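Local coordinates for MS5a (PDB 6L77), which is a meiosis-related plant protein of unknown molecular function whose cystatin-like folds are linked to enhancement of papain activity, at residues 46-58 / 67-79. Sequence-based numbering, arbitrary orientation.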
ATOM      1  N   THR A  46     -22.890   1.054  -3.280  1.00 32.51           N
ATOM      2  CA  THR A  46     -23.806   1.990  -3.918  1.00 33.03           C
ATOM      3  C   THR A  46     -23.821   1.671  -5.402  1.00 42.47           C
ATOM      4  O   THR A  46     -23.730   2.484  -6.318  1.00 35.73           O
ATOM      5  CB  THR A  46     -23.399   3.415  -3.593  1.00 37.00           C
ATOM      6  OG1 THR A  46     -22.039   3.594  -3.963  1.00 35.10           O
ATOM      7  CG2 THR A  46     -23.521   3.606  -2.063  1.00 41.43           C
ATOM      8  N   LEU A  47     -24.067   0.371  -5.531  1.00 56.33           N
ATOM      9  CA  LEU A  47     -23.674  -0.593  -6.545  1.00 47.25           C
ATOM     10  C   LEU A  47     -22.173  -0.887  -6.418  1.00 37.99           C
ATOM     11  O   LEU A  47     -21.831  -1.975  -5.956  1.00 37.76           O
ATOM     12  CB  LEU A  47     -24.158  -0.161  -7.921  1.00 60.14           C
ATOM     13  CG  LEU A  47     -25.499  -0.925  -8.130  1.00 53.42           C
ATOM     14  CD1 LEU A  47     -26.426  -0.920  -6.890  1.00 44.72           C
ATOM     15  CD2 LEU A  47     -26.271  -0.478  -9.357  1.00 59.26           C
HETATM   16  N   MSE A  48     -21.265   0.034  -6.741  1.00 36.08           N
HETATM   17  CA  MSE A  48     -19.850  -0.260  -6.470  1.00 34.10           C
HETATM   18  C   MSE A  48     -19.590  -0.383  -4.967  1.00 29.27           C
HETATM   19  O   MSE A  48     -20.086   0.431  -4.200  1.00 31.50           O
HETATM   20  CB  MSE A  48     -18.917   0.820  -7.043  1.00 46.07           C
HETATM   21  CG  MSE A  48     -17.498   0.670  -6.521  1.00 53.28           C
HETATM   22 SE   MSE A  48     -16.161   1.983  -7.110  1.00 63.16          SE
HETATM   23  CE  MSE A  48     -16.828   3.595  -6.236  1.00 69.09           C
ATOM     24  N   PRO A  49     -18.799  -1.395  -4.536  1.00 30.89           N
ATOM     25  CA  PRO A  49     -18.381  -1.432  -3.129  1.00 28.83           C
ATOM     26  C   PRO A  49     -17.552  -0.209  -2.768  1.00 30.70           C
ATOM     27  O   PRO A  49     -16.441  -0.033  -3.287  1.00 32.15           O
ATOM     28  CB  PRO A  49     -17.560  -2.725  -3.034  1.00 27.05           C
ATOM     29  CG  PRO A  49     -18.031  -3.551  -4.182  1.00 35.20           C
ATOM     30  CD  PRO A  49     -18.332  -2.582  -5.273  1.00 31.48           C
ATOM     31  N   VAL A  50     -18.075   0.635  -1.881  1.00 28.94           N
ATOM     32  CA  VAL A  50     -17.440   1.909  -1.561  1.00 24.98           C
ATOM     33  C   VAL A  50     -16.910   1.967  -0.135  1.00 27.07           C
ATOM     34  O   VAL A  50     -16.073   2.840   0.160  1.00 24.28           O
ATOM     35  CB  VAL A  50     -18.395   3.094  -1.820  1.00 27.97           C
ATOM     36  CG1 VAL A  50     -18.645   3.255  -3.300  1.00 31.97           C
ATOM     37  CG2 VAL A  50     -19.723   2.877  -1.084  1.00 26.91           C
ATOM     38  N   SER A  51     -17.341   1.076   0.755  1.00 22.90           N
ATOM     39  CA  SER A  51     -16.782   1.082   2.094  1.00 25.24           C
ATOM     40  C   SER A  51     -16.709  -0.336   2.632  1.00 23.66           C
ATOM     41  O   SER A  51     -17.634  -1.130   2.455  1.00 23.53           O
ATOM     42  CB  SER A  51     -17.592   1.961   3.043  1.00 30.03           C
ATOM     43  OG  SER A  51     -18.844   1.385   3.305  1.00 45.23           O
ATOM     44  N   TYR A  52     -15.607  -0.621   3.316  1.00 19.65           N
ATOM     45  CA  TYR A  52     -15.373  -1.877   4.008  1.00 18.88           C
ATOM     46  C   TYR A  52     -15.137  -1.561   5.474  1.00 19.37           C
ATOM     47  O   TYR A  52     -14.320  -0.700   5.796  1.00 21.76           O
ATOM     48  CB  TYR A  52     -14.153  -2.622   3.447  1.00 19.53           C
ATOM     49  CG  TYR A  52     -14.393  -3.285   2.113  1.00 22.51           C
ATOM     50  CD1 TYR A  52     -14.225  -2.582   0.925  1.00 23.07           C
ATOM     51  CD2 TYR A  52     -14.803  -4.614   2.040  1.00 23.15           C
ATOM     52  CE1 TYR A  52     -14.452  -3.190  -0.299  1.00 22.50           C
ATOM     53  CE2 TYR A  52     -15.030  -5.231   0.822  1.00 27.30           C
ATOM     54  CZ  TYR A  52     -14.851  -4.516  -0.341  1.00 26.20           C
ATOM     55  OH  TYR A  52     -15.081  -5.135  -1.541  1.00 24.99           O
ATOM     56  N   ASN A  53     -15.878  -2.218   6.347  1.00 18.10           N
ATOM     57  CA  ASN A  53     -15.642  -2.172   7.788  1.00 19.72           C
ATOM     58  C   ASN A  53     -15.261  -3.590   8.166  1.00 18.32           C
ATOM     59  O   ASN A  53     -16.113  -4.482   8.161  1.00 20.83           O
ATOM     60  CB  ASN A  53     -16.881  -1.683   8.537  1.00 23.39           C
ATOM     61  CG  ASN A  53     -16.770  -1.833  10.060  1.00 36.65           C
ATOM     62  OD1 ASN A  53     -15.685  -2.009  10.619  1.00 39.32           O
ATOM     63  ND2 ASN A  53     -17.910  -1.770  10.735  1.00 49.60           N
ATOM     64  N   ILE A  54     -13.977  -3.800   8.453  1.00 16.18           N
ATOM     65  CA  ILE A  54     -13.402  -5.131   8.592  1.00 15.79           C
ATOM     66  C   ILE A  54     -13.027  -5.337  10.052  1.00 20.35           C
ATOM     67  O   ILE A  54     -12.351  -4.491  10.654  1.00 18.13           O
ATOM     68  CB  ILE A  54     -12.162  -5.301   7.696  1.00 19.32           C
ATOM     69  CG1 ILE A  54     -12.518  -5.035   6.242  1.00 16.75           C
ATOM     70  CG2 ILE A  54     -11.538  -6.696   7.881  1.00 19.27           C
ATOM     71  CD1 ILE A  54     -11.265  -4.791   5.364  1.00 17.94           C
ATOM     72  N   THR A  55     -13.459  -6.459  10.611  1.00 15.41           N
ATOM     73  CA  THR A  55     -13.051  -6.884  11.940  1.00 16.32           C
ATOM     74  C   THR A  55     -12.073  -8.037  11.770  1.00 17.39           C
ATOM     75  O   THR A  55     -12.419  -9.072  11.189  1.00 16.80           O
ATOM     76  CB  THR A  55     -14.264  -7.309  12.770  1.00 21.18           C
ATOM     77  OG1 THR A  55     -15.199  -6.223  12.835  1.00 19.43           O
ATOM     78  CG2 THR A  55     -13.830  -7.721  14.184  1.00 19.02           C
ATOM     79  N   LEU A  56     -10.850  -7.856  12.248  1.00 15.98           N
ATOM     80  CA  LEU A  56      -9.817  -8.859  12.046  1.00 15.53           C
ATOM     81  C   LEU A  56      -9.146  -9.167  13.374  1.00 15.20           C
ATOM     82  O   LEU A  56      -9.249  -8.402  14.335  1.00 18.11           O
ATOM     83  CB  LEU A  56      -8.770  -8.389  11.029  1.00 16.30           C
ATOM     84  CG  LEU A  56      -8.112  -7.055  11.394  1.00 25.49           C
ATOM     85  CD1 LEU A  56      -6.610  -7.206  11.426  1.00 29.38           C
ATOM     86  CD2 LEU A  56      -8.522  -5.914  10.455  1.00 34.71           C
ATOM     87  N   ILE A  57      -8.463 -10.310  13.412  1.00 18.35           N
ATOM     88  CA  ILE A  57      -7.648 -10.710  14.549  1.00 18.37           C
ATOM     89  C   ILE A  57      -6.199 -10.527  14.137  1.00 16.36           C
ATOM     90  O   ILE A  57      -5.782 -11.045  13.096  1.00 18.51           O
ATOM     91  CB  ILE A  57      -7.913 -12.167  14.966  1.00 18.65           C
ATOM     92  CG1 ILE A  57      -9.415 -12.403  15.164  1.00 22.06           C
ATOM     93  CG2 ILE A  57      -7.116 -12.499  16.216  1.00 22.47           C
ATOM     94  CD1 ILE A  57     -10.053 -11.444  16.131  1.00 22.88           C
ATOM     95  N   ALA A  58      -5.454  -9.756  14.921  1.00 15.28           N
ATOM     96  CA  ALA A  58      -4.020  -9.595  14.724  1.00 17.82           C
ATOM     97  C   ALA A  58      -3.269 -10.390  15.781  1.00 21.91           C
ATOM     98  O   ALA A  58      -3.706 -10.469  16.934  1.00 20.04           O
ATOM     99  CB  ALA A  58      -3.610  -8.123  14.800  1.00 17.06           C
ATOM    100  N   VAL A  67      -5.335  -9.941  19.135  1.00 17.74           N
ATOM    101  CA  VAL A  67      -6.000  -8.664  19.373  1.00 19.18           C
ATOM    102  C   VAL A  67      -7.054  -8.456  18.290  1.00 18.55           C
ATOM    103  O   VAL A  67      -6.731  -8.461  17.096  1.00 18.10           O
ATOM    104  CB  VAL A  67      -4.974  -7.526  19.367  1.00 23.27           C
ATOM    105  CG1 VAL A  67      -5.647  -6.166  19.610  1.00 26.37           C
ATOM    106  CG2 VAL A  67      -3.858  -7.814  20.402  1.00 29.67           C
ATOM    107  N   VAL A  68      -8.309  -8.266  18.693  1.00 15.15           N
ATOM    108  CA  VAL A  68      -9.315  -7.958  17.691  1.00 14.88           C
ATOM    109  C   VAL A  68      -9.163  -6.495  17.292  1.00 17.53           C
ATOM    110  O   VAL A  68      -8.938  -5.601  18.121  1.00 19.96           O
ATOM    111  CB  VAL A  68     -10.728  -8.318  18.193  1.00 22.12           C
ATOM    112  CG1 VAL A  68     -11.040  -7.645  19.520  1.00 27.25           C
ATOM    113  CG2 VAL A  68     -11.777  -8.007  17.117  1.00 21.81           C
ATOM    114  N   PHE A  69      -9.274  -6.259  15.997  1.00 15.62           N
ATOM    115  CA  PHE A  69      -8.788  -5.055  15.348  1.00 14.79           C
ATOM    116  C   PHE A  69      -9.833  -4.632  14.323  1.00 18.61           C
ATOM    117  O   PHE A  69     -10.398  -5.491  13.641  1.00 19.81           O
ATOM    118  CB  PHE A  69      -7.446  -5.390  14.681  1.00 22.32           C
ATOM    119  CG  PHE A  69      -6.658  -4.208  14.216  1.00 24.91           C
ATOM    120  CD1 PHE A  69      -5.745  -3.607  15.061  1.00 27.82           C
ATOM    121  CD2 PHE A  69      -6.784  -3.740  12.916  1.00 25.44           C
ATOM    122  CE1 PHE A  69      -4.989  -2.539  14.639  1.00 23.75           C
ATOM    123  CE2 PHE A  69      -6.035  -2.663  12.471  1.00 28.10           C
ATOM    124  CZ  PHE A  69      -5.128  -2.061  13.334  1.00 29.92           C
ATOM    125  N   GLU A  70     -10.097  -3.326  14.225  1.00 16.82           N
ATOM    126  CA  GLU A  70     -11.056  -2.786  13.262  1.00 18.85           C
ATOM    127  C   GLU A  70     -10.319  -1.961  12.210  1.00 22.23           C
ATOM    128  O   GLU A  70      -9.436  -1.168  12.550  1.00 22.29           O
ATOM    129  CB  GLU A  70     -12.099  -1.934  13.987  1.00 23.11           C
ATOM    130  CG  GLU A  70     -13.064  -1.200  13.097  1.00 43.87           C
ATOM    131  CD  GLU A  70     -14.131  -0.483  13.901  1.00 57.99           C
ATOM    132  OE1 GLU A  70     -13.878  -0.182  15.086  1.00 58.97           O
ATOM    133  OE2 GLU A  70     -15.224  -0.234  13.355  1.00 66.40           O
ATOM    134  N   THR A  71     -10.651  -2.175  10.934  1.00 18.49           N
ATOM    135  CA  THR A  71     -10.120  -1.371   9.830  1.00 16.51           C
ATOM    136  C   THR A  71     -11.294  -0.886   8.993  1.00 20.34           C
ATOM    137  O   THR A  71     -12.161  -1.689   8.637  1.00 21.98           O
ATOM    138  CB  THR A  71      -9.154  -2.187   8.935  1.00 18.79           C
ATOM    139  OG1 THR A  71      -7.998  -2.599   9.687  1.00 27.98           O
ATOM    140  CG2 THR A  71      -8.673  -1.352   7.758  1.00 20.24           C
ATOM    141  N   ASN A  72     -11.329   0.411   8.672  1.00 18.47           N
ATOM    142  CA  ASN A  72     -12.350   0.972   7.783  1.00 21.96           C
ATOM    143  C   ASN A  72     -11.666   1.596   6.570  1.00 24.02           C
ATOM    144  O   ASN A  72     -10.749   2.408   6.726  1.00 20.03           O
ATOM    145  CB  ASN A  72     -13.198   2.038   8.483  1.00 22.93           C
ATOM    146  CG  ASN A  72     -14.158   1.455   9.512  1.00 35.78           C
ATOM    147  OD1 ASN A  72     -14.075   0.279   9.885  1.00 43.16           O
ATOM    148  ND2 ASN A  72     -15.066   2.289   9.988  1.00 41.69           N
ATOM    149  N   VAL A  73     -12.114   1.221   5.373  1.00 20.62           N
ATOM    150  CA  VAL A  73     -11.549   1.715   4.116  1.00 21.17           C
ATOM    151  C   VAL A  73     -12.693   2.154   3.219  1.00 22.63           C
ATOM    152  O   VAL A  73     -13.674   1.415   3.066  1.00 24.52           O
ATOM    153  CB  VAL A  73     -10.701   0.647   3.394  1.00 21.91           C
ATOM    154  CG1 VAL A  73     -10.421   1.070   1.934  1.00 21.69           C
ATOM    155  CG2 VAL A  73      -9.388   0.409   4.129  1.00 18.52           C
ATOM    156  N   ASP A  74     -12.579   3.352   2.640  1.00 23.79           N
ATOM    157  CA  ASP A  74     -13.470   3.793   1.569  1.00 26.65           C
ATOM    158  C   ASP A  74     -12.758   3.606   0.237  1.00 28.45           C
ATOM    159  O   ASP A  74     -11.616   4.038   0.076  1.00 25.20           O
ATOM    160  CB  ASP A  74     -13.874   5.257   1.737  1.00 26.66           C
ATOM    161  CG  ASP A  74     -14.926   5.454   2.819  1.00 37.62           C
ATOM    162  OD1 ASP A  74     -15.419   4.454   3.374  1.00 41.02           O
ATOM    163  OD2 ASP A  74     -15.250   6.617   3.116  1.00 42.99           O
ATOM    164  N   GLN A  75     -13.437   2.975  -0.714  1.00 25.12           N
ATOM    165  CA  GLN A  75     -12.844   2.572  -1.981  1.00 24.67           C
ATOM    166  C   GLN A  75     -13.521   3.329  -3.110  1.00 26.42           C
ATOM    167  O   GLN A  75     -14.752   3.411  -3.153  1.00 25.81           O
ATOM    168  CB  GLN A  75     -12.994   1.057  -2.177  1.00 26.04           C
ATOM    169  CG  GLN A  75     -12.630   0.526  -3.555  1.00 25.53           C
ATOM    170  CD  GLN A  75     -12.740  -0.999  -3.620  1.00 28.87           C
ATOM    171  OE1 GLN A  75     -11.739  -1.710  -3.526  1.00 25.21           O
ATOM    172  NE2 GLN A  75     -13.958  -1.502  -3.770  1.00 24.98           N
ATOM    173  N   ARG A  76     -12.721   3.889  -4.019  1.00 25.11           N
ATOM    174  CA  ARG A  76     -13.261   4.721  -5.084  1.00 29.53           C
ATOM    175  C   ARG A  76     -13.018   4.164  -6.476  1.00 31.85           C
ATOM    176  O   ARG A  76     -13.494   4.756  -7.447  1.00 33.20           O
ATOM    177  CB  ARG A  76     -12.689   6.144  -5.003  1.00 31.76           C
ATOM    178  CG  ARG A  76     -13.124   6.916  -3.771  1.00 36.95           C
ATOM    179  CD  ARG A  76     -12.354   8.229  -3.642  1.00 35.06           C
ATOM    180  NE  ARG A  76     -10.943   8.021  -3.299  1.00 28.72           N
ATOM    181  CZ  ARG A  76     -10.500   7.844  -2.059  1.00 31.28           C
ATOM    182  NH1 ARG A  76     -11.358   7.837  -1.045  1.00 28.03           N
ATOM    183  NH2 ARG A  76      -9.206   7.669  -1.830  1.00 23.81           N
ATOM    184  N   SER A  77     -12.278   3.066  -6.614  1.00 28.49           N
ATOM    185  CA  SER A  77     -12.101   2.463  -7.928  1.00 28.52           C
ATOM    186  C   SER A  77     -11.928   0.960  -7.769  1.00 28.60           C
ATOM    187  O   SER A  77     -11.464   0.480  -6.733  1.00 26.58           O
ATOM    188  CB  SER A  77     -10.898   3.053  -8.683  1.00 33.15           C
ATOM    189  OG  SER A  77     -10.725   2.398  -9.925  1.00 33.42           O
ATOM    190  N   LEU A  78     -12.330   0.228  -8.810  1.00 30.81           N
ATOM    191  CA  LEU A  78     -12.093  -1.206  -8.912  1.00 32.43           C
ATOM    192  C   LEU A  78     -10.965  -1.554  -9.874  1.00 33.22           C
ATOM    193  O   LEU A  78     -10.571  -2.719  -9.936  1.00 33.57           O
ATOM    194  CB  LEU A  78     -13.363  -1.942  -9.381  1.00 29.47           C
ATOM    195  CG  LEU A  78     -14.558  -2.176  -8.458  1.00 37.37           C
ATOM    196  CD1 LEU A  78     -14.214  -2.069  -6.975  1.00 33.34           C
ATOM    197  CD2 LEU A  78     -15.688  -1.243  -8.836  1.00 52.25           C
ATOM    198  N   GLY A  79     -10.447  -0.585 -10.627  1.00 34.39           N
ATOM    199  CA  GLY A  79      -9.509  -0.883 -11.696  1.00 36.64           C
ATOM    200  C   GLY A  79      -8.127  -0.302 -11.500  1.00 31.72           C
ATOM    201  O   GLY A  79      -7.255  -0.441 -12.360  1.00 30.93           O
TER
HETATM  202  O   HOH W   1     -14.228  -4.253  -4.023  1.00 28.41           O
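Gln75 reaches across to the neighbouring strand with its amide, NE2 donating to Pro49 O at 2.9 Å while that oxygen lies close to the amide plane. The chain gets there because chi1 (170°) and chi2 (177°) both run out straight before the amide turns. The same NE2 sits at the edge of the Tyr52 ring, 3.9 Å from CE1, with ring and amide planes 82° apart, and a water joins it to Tyr52 OH. Gln75 OE1 is hydrogen-bonded to Tyr17 and Arg152, so both ends of this buried amide are used. A leucine here would probably leave Pro49 O and the water without their donor and Tyr17 without its mate. Leu56 and Phe69 point the same way, flank to flank, Leu56 CD2 packing 3.7 Å from Phe69 CD2; their apolar bulk suits the face turned to helix 12-29. Leu56 CD2 also lies 3.4 Å from Thr71 OG1, a buried hydroxyl with no partner in the model. Beyond the strands, the side chains of selenomethionine Met48 and Leu78 run past one another head to tail, Met48 CG 3.5 Å from Leu78 CD2. Paired backbone bonds from Tyr52–Val73 to Ala58–Val67 make this an antiparallel beta hairpin, part of a sheet packed against a helix as in cystatin-like folds.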